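Local coordinates for second substrate binding domain of putative amino acid ABC transporter (Streptococcus pneumoniae, PDB 4OEN), which probably captures an amino acid outside the cell and delivers it to the membrane-spanning part of an ABC transporter, at residues A[26-31]-A[84-89]; A[136-141]-A[145-150]; A[165-168]-A[174-177]. All coordinates share one frame; numbering follows the deposited sequence.

The three contacts follow one another along the chain without overlapping, and none touches another. Interaction 1 lies near the middle of the molecule, where the first turn of helix 28-40 meets the chain at Tyr86, by strand 87-96. Interaction 2 is the farthest from it, with centres 27 Å apart, and joins strand 134-138 to helix 141-150. Interaction 3 sits between them, its centre 18 Å from that of interaction 1 and 16 Å from that of interaction 2, where helix 160-168 meets the loop after strand 173-174. The long strand 87-96 pairs with strands 155-159, 173-174 and 180-190, so it ties the regions together, as expected of a two-lobed type II periplasmic binding protein.

Interaction 1. Residues A[26-31]-A[84-89]; sequences TGIDME and ESYYTA
Tyr86 reaches from the 84-89 segment to Asp29, in the first turn of helix 28-40, and its side chain bridges backbones that stay 9.5 Å apart at these two CA atoms. CB already heads for the helix. With chi1 at 62°, CG is placed between the backbone N and the carbonyl carbon, and the ring extends away from its own backbone. Further out, CE1 passes the methyl CG2 of Ile28 at 4.5 Å, a loose apolar touch, and comes within 3.3 Å of Asp29 OD1. Tyr86 CZ lies 3.2 Å from Asp29 OD1. At the end, Tyr86 OH comes to 2.5 Å from Asp29 OD1, apparently a hydrogen bond, though unusually short and not the only possible use of the proton.

The carboxylate stands nearly upright against the ring, with their planes 81° apart, and the two side chains cross at about a right angle. Asp29 OD2 is also near the phenol oxygen, but the angle is poor and no bond forms there; this oxygen takes the backbone N-H of Gly69 instead. If the phenol bond is made, both carboxylate oxygens are engaged, which would help hold the group's rotation. Its place at the helix start probably also favours the negative charge.

Gly27 is the N-cap, and its O receives Glu31 N at 3.0 Å, closing the first helical turn. Around this core, Ile28 packs on Leu218 and Tyr221 of helix 213-222, while Tyr86 leans on Ile67 and on Thr185 of strand 180-190, an antiparallel partner of strand 87-96.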
ATOM      1  N   THR A  26       0.738 -10.874   9.572  1.00 18.67           N
ATOM      2  CA  THR A  26      -0.501 -10.971   8.821  1.00 15.05           C
ATOM      3  C   THR A  26      -0.510  -9.810   7.834  1.00 17.95           C
ATOM      4  O   THR A  26       0.512  -9.150   7.653  1.00 15.26           O
ATOM      5  CB  THR A  26      -1.741 -10.946   9.755  1.00 17.74           C
ATOM      6  OG1 THR A  26      -2.924 -11.232   9.001  1.00 22.34           O
ATOM      7  CG2 THR A  26      -1.892  -9.586  10.424  1.00 20.12           C
ATOM      8  N   GLY A  27      -1.640  -9.569   7.171  1.00 14.95           N
ATOM      9  CA  GLY A  27      -1.727  -8.451   6.244  1.00 14.17           C
ATOM     10  C   GLY A  27      -2.129  -8.920   4.860  1.00 17.36           C
ATOM     11  O   GLY A  27      -2.110 -10.106   4.592  1.00 16.52           O
ATOM     12  N   ILE A  28      -2.478  -7.984   3.981  1.00 12.94           N
ATOM     13  CA  ILE A  28      -2.866  -8.323   2.615  1.00 14.91           C
ATOM     14  C   ILE A  28      -1.866  -9.253   1.924  1.00 14.93           C
ATOM     15  O   ILE A  28      -2.241 -10.258   1.310  1.00 14.67           O
ATOM     16  CB  ILE A  28      -3.009  -7.040   1.776  1.00 13.27           C
ATOM     17  CG1 ILE A  28      -4.110  -6.157   2.360  1.00 17.86           C
ATOM     18  CG2 ILE A  28      -3.216  -7.371   0.303  1.00 14.66           C
ATOM     19  CD1 ILE A  28      -4.218  -4.789   1.673  1.00 21.70           C
ATOM     20  N   ASP A  29      -0.589  -8.913   2.027  1.00 12.21           N
ATOM     21  CA  ASP A  29       0.454  -9.673   1.335  1.00 15.14           C
ATOM     22  C   ASP A  29       0.604 -11.074   1.857  1.00 13.20           C
ATOM     23  O   ASP A  29       0.831 -12.008   1.083  1.00 12.79           O
ATOM     24  CB  ASP A  29       1.799  -8.987   1.461  1.00 14.94           C
ATOM     25  CG  ASP A  29       1.908  -7.770   0.607  1.00 22.15           C
ATOM     26  OD1 ASP A  29       0.973  -7.500  -0.186  1.00 19.67           O
ATOM     27  OD2 ASP A  29       2.950  -7.105   0.738  1.00 18.50           O
ATOM     28  N   MET A  30       0.502 -11.209   3.176  1.00 13.34           N
ATOM     29  CA  MET A  30       0.677 -12.509   3.819  1.00 13.77           C
ATOM     30  C   MET A  30      -0.460 -13.419   3.422  1.00 15.27           C
ATOM     31  O   MET A  30      -0.243 -14.570   3.041  1.00 15.92           O
ATOM     32  CB  MET A  30       0.757 -12.358   5.335  1.00 15.19           C
ATOM     33  CG  MET A  30       1.999 -11.559   5.792  1.00 17.95           C
ATOM     34  SD  MET A  30       3.607 -12.297   5.350  1.00 17.98           S
ATOM     35  CE  MET A  30       3.991 -11.504   3.785  1.00 17.41           C
ATOM     36  N   GLU A  31      -1.681 -12.893   3.482  1.00 12.09           N
ATOM     37  CA  GLU A  31      -2.826 -13.705   3.109  1.00 15.33           C
ATOM     38  C   GLU A  31      -2.815 -14.046   1.625  1.00 16.28           C
ATOM     39  O   GLU A  31      -3.153 -15.161   1.243  1.00 16.52           O
ATOM     40  CB  GLU A  31      -4.130 -13.001   3.485  1.00 17.04           C
ATOM     41  CG  GLU A  31      -4.316 -12.908   4.984  1.00 18.79           C
ATOM     42  CD  GLU A  31      -5.756 -12.657   5.402  1.00 25.67           C
ATOM     43  OE1 GLU A  31      -6.689 -13.218   4.782  1.00 29.74           O
ATOM     44  OE2 GLU A  31      -5.947 -11.896   6.362  1.00 25.81           O
ATOM     45  N   GLU A  84       2.012  -9.360 -12.261  1.00 15.76           N
ATOM     46  CA  GLU A  84       0.917  -8.436 -12.498  0.50 18.59           C
ATOM     47  C   GLU A  84       0.648  -7.674 -11.215  1.00 19.19           C
ATOM     48  O   GLU A  84       0.862  -8.207 -10.127  1.00 16.66           O
ATOM     49  CB  GLU A  84      -0.344  -9.187 -12.941  0.50 19.00           C
ATOM     50  CG  GLU A  84      -0.208  -9.895 -14.265  0.50 21.36           C
ATOM     51  CD  GLU A  84      -0.411  -8.960 -15.439  0.50 22.65           C
ATOM     52  OE1 GLU A  84      -0.802  -7.797 -15.210  0.50 28.66           O
ATOM     53  OE2 GLU A  84      -0.185  -9.389 -16.590  0.50 33.76           O
ATOM     54  N   SER A  85       0.177  -6.440 -11.336  1.00 16.12           N
ATOM     55  CA  SER A  85      -0.185  -5.655 -10.171  1.00 13.79           C
ATOM     56  C   SER A  85      -1.333  -6.296  -9.414  1.00 13.68           C
ATOM     57  O   SER A  85      -2.324  -6.708 -10.027  1.00 18.69           O
ATOM     58  CB  SER A  85      -0.576  -4.234 -10.581  1.00 19.42           C
ATOM     59  OG  SER A  85      -0.943  -3.471  -9.437  1.00 19.50           O
ATOM     60  N   TYR A  86      -1.231  -6.352  -8.087  1.00 13.08           N
ATOM     61  CA  TYR A  86      -2.363  -6.798  -7.288  1.00 13.74           C
ATOM     62  C   TYR A  86      -3.013  -5.647  -6.534  1.00 15.73           C
ATOM     63  O   TYR A  86      -4.002  -5.845  -5.831  1.00 15.81           O
ATOM     64  CB  TYR A  86      -1.961  -7.908  -6.304  1.00 13.33           C
ATOM     65  CG  TYR A  86      -0.937  -7.551  -5.249  1.00 12.83           C
ATOM     66  CD1 TYR A  86      -1.314  -6.975  -4.040  1.00 13.24           C
ATOM     67  CD2 TYR A  86       0.402  -7.829  -5.445  1.00 12.69           C
ATOM     68  CE1 TYR A  86      -0.358  -6.659  -3.072  1.00 12.77           C
ATOM     69  CE2 TYR A  86       1.365  -7.516  -4.474  1.00 15.27           C
ATOM     70  CZ  TYR A  86       0.967  -6.939  -3.292  1.00 15.98           C
ATOM     71  OH  TYR A  86       1.902  -6.624  -2.321  1.00 17.85           O
ATOM     72  N   TYR A  87      -2.477  -4.442  -6.692  1.00 14.40           N
ATOM     73  CA  TYR A  87      -3.041  -3.288  -5.997  1.00 13.54           C
ATOM     74  C   TYR A  87      -2.538  -2.000  -6.610  1.00 12.75           C
ATOM     75  O   TYR A  87      -1.324  -1.787  -6.703  1.00 15.66           O
ATOM     76  CB  TYR A  87      -2.685  -3.323  -4.506  1.00 17.06           C
ATOM     77  CG  TYR A  87      -3.385  -2.245  -3.717  1.00 14.99           C
ATOM     78  CD1 TYR A  87      -4.749  -2.336  -3.448  1.00 16.98           C
ATOM     79  CD2 TYR A  87      -2.694  -1.134  -3.247  1.00 15.25           C
ATOM     80  CE1 TYR A  87      -5.397  -1.352  -2.732  1.00 17.73           C
ATOM     81  CE2 TYR A  87      -3.338  -0.143  -2.521  1.00 16.97           C
ATOM     82  CZ  TYR A  87      -4.688  -0.264  -2.268  1.00 15.11           C
ATOM     83  OH  TYR A  87      -5.357   0.708  -1.558  1.00 15.22           O
ATOM     84  N   THR A  88      -3.467  -1.146  -7.027  1.00 14.16           N
ATOM     85  CA  THR A  88      -3.113   0.179  -7.516  1.00 13.59           C
ATOM     86  C   THR A  88      -3.088   1.135  -6.352  1.00 12.79           C
ATOM     87  O   THR A  88      -4.115   1.348  -5.703  1.00 16.70           O
ATOM     88  CB  THR A  88      -4.096   0.691  -8.568  1.00 16.28           C
ATOM     89  OG1 THR A  88      -4.098  -0.206  -9.684  1.00 19.59           O
ATOM     90  CG2 THR A  88      -3.689   2.100  -9.038  1.00 17.63           C
ATOM     91  N   ALA A  89      -1.911   1.701  -6.107  1.00 15.36           N
ATOM     92  CA  ALA A  89      -1.696   2.590  -4.975  1.00 19.26           C
ATOM     93  C   ALA A  89      -2.083   4.006  -5.357  1.00 15.27           C
ATOM     94  O   ALA A  89      -1.646   4.517  -6.381  1.00 16.31           O
ATOM     95  CB  ALA A  89      -0.252   2.543  -4.526  1.00 20.90           C
TER

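Interaction 2. Residues A[136-141]-A[145-150]; sequences KTFADG and YDSLNT
The first torsions of Phe138 and Ser147 set up their contact. The phenylalanine carries CG anti to its carbonyl carbon (chi1 -64°), which swings the ring from the end of strand 134-138 toward the helix. The serine holds OG anti to the backbone N (chi1 -178°). The touching atoms are Phe138 CZ and Ser147 CB, 3.5 Å apart, while Phe138 CE1 is 3.9 Å from Ser147 CB. The methylene approaches the ring obliquely, and Ser147 OG is 3.7 Å from Phe138 CZ, slightly farther from it than CB is, so the hydroxyl lies beside the contact and the carbon makes it. The same ring also rests on Ser143 and Met144, so it packs against consecutive turns of helix 141-150.

Strand 134-138, this helix and strand 155-159 form a beta-alpha-beta crossover: both strands run parallel to strand 111-115, which lies between them, and the helix makes the connection. Asp140 is the N-cap at the turn from strand to helix, with OD1 accepting the backbone N-H of Ser143.

Tyr145 N donates to Gly141 O, 2.9 Å away, as the helix winds up. That Gly141 O also lies at the edge of the Tyr145 ring, near its plane and 3.2 Å from CD2. At the far end of the ring, Tyr145 OH is hydrogen-bonded to Asp158 OD2 on strand 155-159, while the ring itself touches Val156 and Leu173. Farther along the chain, Thr150 OG1 turns back to donate to Ser147 O, a bond of 3.2 Å.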
ATOM      1  N   LYS A 136       0.007  22.585   4.880  1.00 13.30           N
ATOM      2  CA  LYS A 136       0.800  22.509   6.097  1.00 14.82           C
ATOM      3  C   LYS A 136       1.541  21.182   6.080  1.00 14.80           C
ATOM      4  O   LYS A 136       0.949  20.113   5.942  1.00 14.15           O
ATOM      5  CB  LYS A 136      -0.065  22.647   7.350  1.00 17.51           C
ATOM      6  CG  LYS A 136       0.741  22.585   8.639  1.00 27.03           C
ATOM      7  CD  LYS A 136      -0.091  22.986   9.842  1.00 34.72           C
ATOM      8  CE  LYS A 136       0.718  22.881  11.127  1.00 38.88           C
ATOM      9  NZ  LYS A 136       1.976  23.685  11.064  1.00 46.03           N
ATOM     10  N   THR A 137       2.857  21.267   6.202  1.00 14.64           N
ATOM     11  CA  THR A 137       3.724  20.105   6.083  1.00 13.30           C
ATOM     12  C   THR A 137       4.118  19.530   7.432  1.00 18.09           C
ATOM     13  O   THR A 137       4.489  20.264   8.354  1.00 23.07           O
ATOM     14  CB  THR A 137       4.970  20.493   5.302  1.00 23.90           C
ATOM     15  OG1 THR A 137       4.553  21.114   4.080  1.00 24.76           O
ATOM     16  CG2 THR A 137       5.844  19.278   5.012  1.00 25.11           C
ATOM     17  N   PHE A 138       4.040  18.208   7.527  1.00 17.32           N
ATOM     18  CA  PHE A 138       4.358  17.493   8.750  1.00 17.88           C
ATOM     19  C   PHE A 138       5.483  16.488   8.572  1.00 15.96           C
ATOM     20  O   PHE A 138       5.636  15.871   7.523  1.00 18.55           O
ATOM     21  CB  PHE A 138       3.119  16.771   9.267  1.00 20.72           C
ATOM     22  CG  PHE A 138       2.025  17.690   9.672  1.00 19.56           C
ATOM     23  CD1 PHE A 138       1.928  18.131  10.979  1.00 23.25           C
ATOM     24  CD2 PHE A 138       1.093  18.129   8.744  1.00 19.85           C
ATOM     25  CE1 PHE A 138       0.906  18.975  11.358  1.00 19.19           C
ATOM     26  CE2 PHE A 138       0.076  18.981   9.118  1.00 20.51           C
ATOM     27  CZ  PHE A 138      -0.025  19.399  10.422  1.00 17.15           C
ATOM     28  N   ALA A 139       6.246  16.311   9.640  1.00 19.49           N
ATOM     29  CA  ALA A 139       7.383  15.397   9.628  1.00 23.15           C
ATOM     30  C   ALA A 139       6.957  13.959   9.897  1.00 23.05           C
ATOM     31  O   ALA A 139       7.651  13.023   9.528  1.00 27.19           O
ATOM     32  CB  ALA A 139       8.392  15.833  10.640  1.00 25.57           C
ATOM     33  N   ASP A 140       5.819  13.788  10.559  1.00 23.26           N
ATOM     34  CA  ASP A 140       5.318  12.450  10.870  1.00 25.43           C
ATOM     35  C   ASP A 140       3.798  12.433  10.831  1.00 23.71           C
ATOM     36  O   ASP A 140       3.154  13.471  11.005  1.00 22.41           O
ATOM     37  CB  ASP A 140       5.820  11.978  12.246  1.00 28.00           C
ATOM     38  CG  ASP A 140       5.454  12.934  13.366  1.00 37.31           C
ATOM     39  OD1 ASP A 140       4.292  12.917  13.814  1.00 39.29           O
ATOM     40  OD2 ASP A 140       6.334  13.698  13.820  1.00 46.48           O
ATOM     41  N   GLY A 141       3.233  11.251  10.608  1.00 25.27           N
ATOM     42  CA  GLY A 141       1.792  11.101  10.491  1.00 20.33           C
ATOM     43  C   GLY A 141       1.021  11.426  11.763  1.00 21.80           C
ATOM     44  O   GLY A 141      -0.073  11.995  11.702  1.00 22.81           O
ATOM     45  N   TYR A 145      -2.231  13.876  11.879  1.00 15.48           N
ATOM     46  CA  TYR A 145      -3.597  13.480  12.233  1.00 16.37           C
ATOM     47  C   TYR A 145      -4.058  14.141  13.536  1.00 19.33           C
ATOM     48  O   TYR A 145      -5.256  14.355  13.736  1.00 20.29           O
ATOM     49  CB  TYR A 145      -3.710  11.950  12.285  1.00 15.85           C
ATOM     50  CG  TYR A 145      -3.776  11.370  10.884  1.00 16.37           C
ATOM     51  CD1 TYR A 145      -4.935  11.479  10.127  1.00 17.24           C
ATOM     52  CD2 TYR A 145      -2.670  10.758  10.300  1.00 15.96           C
ATOM     53  CE1 TYR A 145      -5.003  10.975   8.838  1.00 16.63           C
ATOM     54  CE2 TYR A 145      -2.727  10.250   9.004  1.00 18.18           C
ATOM     55  CZ  TYR A 145      -3.898  10.369   8.275  1.00 18.14           C
ATOM     56  OH  TYR A 145      -3.971   9.873   6.990  1.00 17.74           O
ATOM     57  N   ASP A 146      -3.124  14.509  14.410  1.00 25.16           N
ATOM     58  CA  ASP A 146      -3.476  15.286  15.592  0.50 26.33           C
ATOM     59  C   ASP A 146      -4.018  16.643  15.167  1.00 25.91           C
ATOM     60  O   ASP A 146      -5.019  17.125  15.696  1.00 25.98           O
ATOM     61  CB  ASP A 146      -2.270  15.468  16.513  0.50 32.13           C
ATOM     62  CG  ASP A 146      -1.941  14.215  17.295  0.50 33.77           C
ATOM     63  OD1 ASP A 146      -2.676  13.213  17.157  0.50 36.72           O
ATOM     64  OD2 ASP A 146      -0.954  14.240  18.059  0.50 29.49           O
ATOM     65  N   SER A 147      -3.340  17.258  14.200  1.00 19.69           N
ATOM     66  CA  SER A 147      -3.756  18.542  13.688  1.00 19.07           C
ATOM     67  C   SER A 147      -5.127  18.450  13.010  1.00 19.74           C
ATOM     68  O   SER A 147      -5.962  19.336  13.180  1.00 22.54           O
ATOM     69  CB  SER A 147      -2.701  19.079  12.714  1.00 19.38           C
ATOM     70  OG  SER A 147      -3.054  20.363  12.225  1.00 31.53           O
ATOM     71  N   LEU A 148      -5.354  17.393  12.234  1.00 17.40           N
ATOM     72  CA  LEU A 148      -6.666  17.191  11.605  1.00 18.60           C
ATOM     73  C   LEU A 148      -7.751  17.102  12.677  1.00 21.20           C
ATOM     74  O   LEU A 148      -8.822  17.698  12.551  1.00 24.15           O
ATOM     75  CB  LEU A 148      -6.671  15.932  10.730  1.00 19.75           C
ATOM     76  CG  LEU A 148      -7.962  15.694   9.919  1.00 21.59           C
ATOM     77  CD1 LEU A 148      -8.109  16.764   8.855  1.00 19.36           C
ATOM     78  CD2 LEU A 148      -8.044  14.299   9.290  1.00 19.30           C
ATOM     79  N   ASN A 149      -7.449  16.376  13.748  1.00 22.36           N
ATOM     80  CA  ASN A 149      -8.414  16.147  14.817  1.00 27.48           C
ATOM     81  C   ASN A 149      -8.834  17.431  15.521  1.00 32.26           C
ATOM     82  O   ASN A 149     -10.013  17.613  15.819  1.00 30.47           O
ATOM     83  CB  ASN A 149      -7.842  15.165  15.837  1.00 29.54           C
ATOM     84  CG  ASN A 149      -8.887  14.671  16.809  1.00 39.59           C
ATOM     85  OD1 ASN A 149      -9.991  14.305  16.412  1.00 43.74           O
ATOM     86  ND2 ASN A 149      -8.554  14.682  18.094  1.00 43.50           N
ATOM     87  N   THR A 150      -7.875  18.319  15.780  1.00 29.75           N
ATOM     88  CA  THR A 150      -8.162  19.558  16.492  1.00 33.49           C
ATOM     89  C   THR A 150      -8.832  20.589  15.590  1.00 31.99           C
ATOM     90  O   THR A 150      -9.364  21.586  16.070  1.00 36.54           O
ATOM     91  CB  THR A 150      -6.884  20.190  17.098  1.00 33.35           C
ATOM     92  OG1 THR A 150      -6.016  20.643  16.049  1.00 32.22           O
ATOM     93  CG2 THR A 150      -6.152  19.189  17.984  1.00 31.99           C
TER

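Interaction 3. Residues A[165-168]-A[174-177]; sequences YSIS and KTPI
The flat group met by Ile167 is the peptide linking Lys174 to Thr175, and the methyl CD1 sits over one face of it. Nearest to Ile167 CD1, on the Lys174 side, are Lys174 N and Lys174 CA, each 4.0 Å away. The side chain of Thr175 rises on this face too, and its methyl CG2 approaches Ile167 CD1 to 4.1 Å. On the opposite face, Lys174 sends its side chain away from the helix. Beyond CB it runs fully extended, and NZ is hydrogen-bonded to the carbonyl oxygens of Ser99 and Glu97.

Ile167 reaches across because its chain is extended beyond CB: chi2 is 172°, which carries CD1 well out from the helix, although the CA atoms of Ile167 and Lys174 remain 7.3 Å apart. No hydrogen bond crosses between the segments, so the contact is purely van der Waals, a single isoleucine methyl fitted into the corner between a backbone and a threonine methyl. It lies at the surface, partly open to solvent.

Two residues earlier, on another side of the helix, the ring of Tyr165 meets that of Phe18. Thr175 in turn rests on Ile92 of strand 87-96, and Lys174 pairs by backbone with Val95 of that strand. Helix 160-168 is packed beside the chain leaving strand 173-174, a helix-on-sheet arrangement in keeping with the alpha/beta lobes of the type II periplasmic binding protein fold.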
ATOM      1  N   TYR A 165      -7.095   1.598   5.736  1.00 15.44           N
ATOM      2  CA  TYR A 165      -6.873   0.634   6.811  1.00 16.76           C
ATOM      3  C   TYR A 165      -7.271   1.253   8.141  1.00 13.32           C
ATOM      4  O   TYR A 165      -7.939   0.628   8.956  1.00 17.12           O
ATOM      5  CB  TYR A 165      -5.404   0.173   6.853  1.00 13.03           C
ATOM      6  CG  TYR A 165      -5.083  -0.742   8.008  1.00 14.95           C
ATOM      7  CD1 TYR A 165      -5.727  -1.949   8.149  1.00 14.81           C
ATOM      8  CD2 TYR A 165      -4.116  -0.394   8.956  1.00 25.33           C
ATOM      9  CE1 TYR A 165      -5.451  -2.801   9.200  1.00 21.36           C
ATOM     10  CE2 TYR A 165      -3.824  -1.238  10.017  1.00 20.67           C
ATOM     11  CZ  TYR A 165      -4.497  -2.445  10.133  1.00 23.22           C
ATOM     12  OH  TYR A 165      -4.240  -3.308  11.176  1.00 26.05           O
ATOM     13  N   SER A 166      -6.871   2.504   8.338  1.00 17.19           N
ATOM     14  CA  SER A 166      -7.191   3.204   9.577  0.50 18.33           C
ATOM     15  C   SER A 166      -8.699   3.375   9.737  1.00 20.46           C
ATOM     16  O   SER A 166      -9.236   3.187  10.832  1.00 21.10           O
ATOM     17  CB  SER A 166      -6.483   4.564   9.627  0.50 23.13           C
ATOM     18  OG  SER A 166      -6.950   5.440   8.618  0.50 27.92           O
ATOM     19  N   ILE A 167      -9.382   3.704   8.645  1.00 16.13           N
ATOM     20  CA  ILE A 167     -10.830   3.850   8.681  1.00 17.64           C
ATOM     21  C   ILE A 167     -11.502   2.496   8.936  1.00 15.04           C
ATOM     22  O   ILE A 167     -12.454   2.396   9.721  1.00 19.65           O
ATOM     23  CB  ILE A 167     -11.358   4.488   7.369  1.00 17.25           C
ATOM     24  CG1 ILE A 167     -10.907   5.948   7.276  1.00 19.47           C
ATOM     25  CG2 ILE A 167     -12.884   4.380   7.295  1.00 20.40           C
ATOM     26  CD1 ILE A 167     -11.199   6.627   5.959  1.00 21.23           C
ATOM     27  N   SER A 168     -10.995   1.448   8.284  1.00 19.11           N
ATOM     28  CA  SER A 168     -11.487   0.087   8.494  1.00 15.53           C
ATOM     29  C   SER A 168     -11.343  -0.339   9.960  1.00 21.97           C
ATOM     30  O   SER A 168     -12.171  -1.089  10.504  1.00 24.19           O
ATOM     31  CB  SER A 168     -10.746  -0.892   7.568  1.00 20.54           C
ATOM     32  OG  SER A 168     -11.213  -2.218   7.738  1.00 25.08           O
ATOM     33  N   LYS A 174     -13.113  10.091   6.656  1.00 18.14           N
ATOM     34  CA  LYS A 174     -13.767   9.706   5.414  1.00 15.29           C
ATOM     35  C   LYS A 174     -12.962  10.184   4.215  1.00 17.85           C
ATOM     36  O   LYS A 174     -12.076  11.039   4.343  1.00 14.78           O
ATOM     37  CB  LYS A 174     -15.200  10.245   5.378  1.00 17.05           C
ATOM     38  CG  LYS A 174     -15.282  11.747   5.402  1.00 16.78           C
ATOM     39  CD  LYS A 174     -16.746  12.169   5.392  1.00 24.28           C
ATOM     40  CE  LYS A 174     -16.894  13.677   5.329  1.00 28.65           C
ATOM     41  NZ  LYS A 174     -18.352  14.036   5.313  1.00 28.93           N
ATOM     42  N   THR A 175     -13.257   9.601   3.061  1.00 16.18           N
ATOM     43  CA  THR A 175     -12.548   9.879   1.822  1.00 12.82           C
ATOM     44  C   THR A 175     -13.575  10.262   0.764  1.00 18.03           C
ATOM     45  O   THR A 175     -14.077   9.410   0.025  1.00 19.23           O
ATOM     46  CB  THR A 175     -11.723   8.670   1.362  1.00 16.22           C
ATOM     47  OG1 THR A 175     -12.563   7.510   1.343  1.00 19.06           O
ATOM     48  CG2 THR A 175     -10.559   8.417   2.326  1.00 16.50           C
ATOM     49  N   PRO A 176     -13.910  11.555   0.704  1.00 17.86           N
ATOM     50  CA  PRO A 176     -15.011  12.017  -0.147  1.00 20.71           C
ATOM     51  C   PRO A 176     -14.665  12.131  -1.638  1.00 19.97           C
ATOM     52  O   PRO A 176     -15.587  12.324  -2.461  1.00 22.59           O
ATOM     53  CB  PRO A 176     -15.333  13.389   0.438  1.00 19.34           C
ATOM     54  CG  PRO A 176     -14.030  13.868   0.996  1.00 22.55           C
ATOM     55  CD  PRO A 176     -13.361  12.639   1.541  1.00 16.79           C
ATOM     56  N   ILE A 177     -13.377  12.028  -1.972  1.00 14.97           N
ATOM     57  CA  ILE A 177     -12.915  12.145  -3.358  1.00 16.03           C
ATOM     58  C   ILE A 177     -12.094  10.931  -3.777  1.00 17.44           C
ATOM     59  O   ILE A 177     -11.197  10.504  -3.039  1.00 19.96           O
ATOM     60  CB  ILE A 177     -12.061  13.411  -3.552  1.00 18.55           C
ATOM     61  CG1 ILE A 177     -12.780  14.642  -2.990  1.00 21.32           C
ATOM     62  CG2 ILE A 177     -11.725  13.610  -5.032  1.00 19.57           C
ATOM     63  CD1 ILE A 177     -11.832  15.820  -2.736  1.00 19.23           C
TER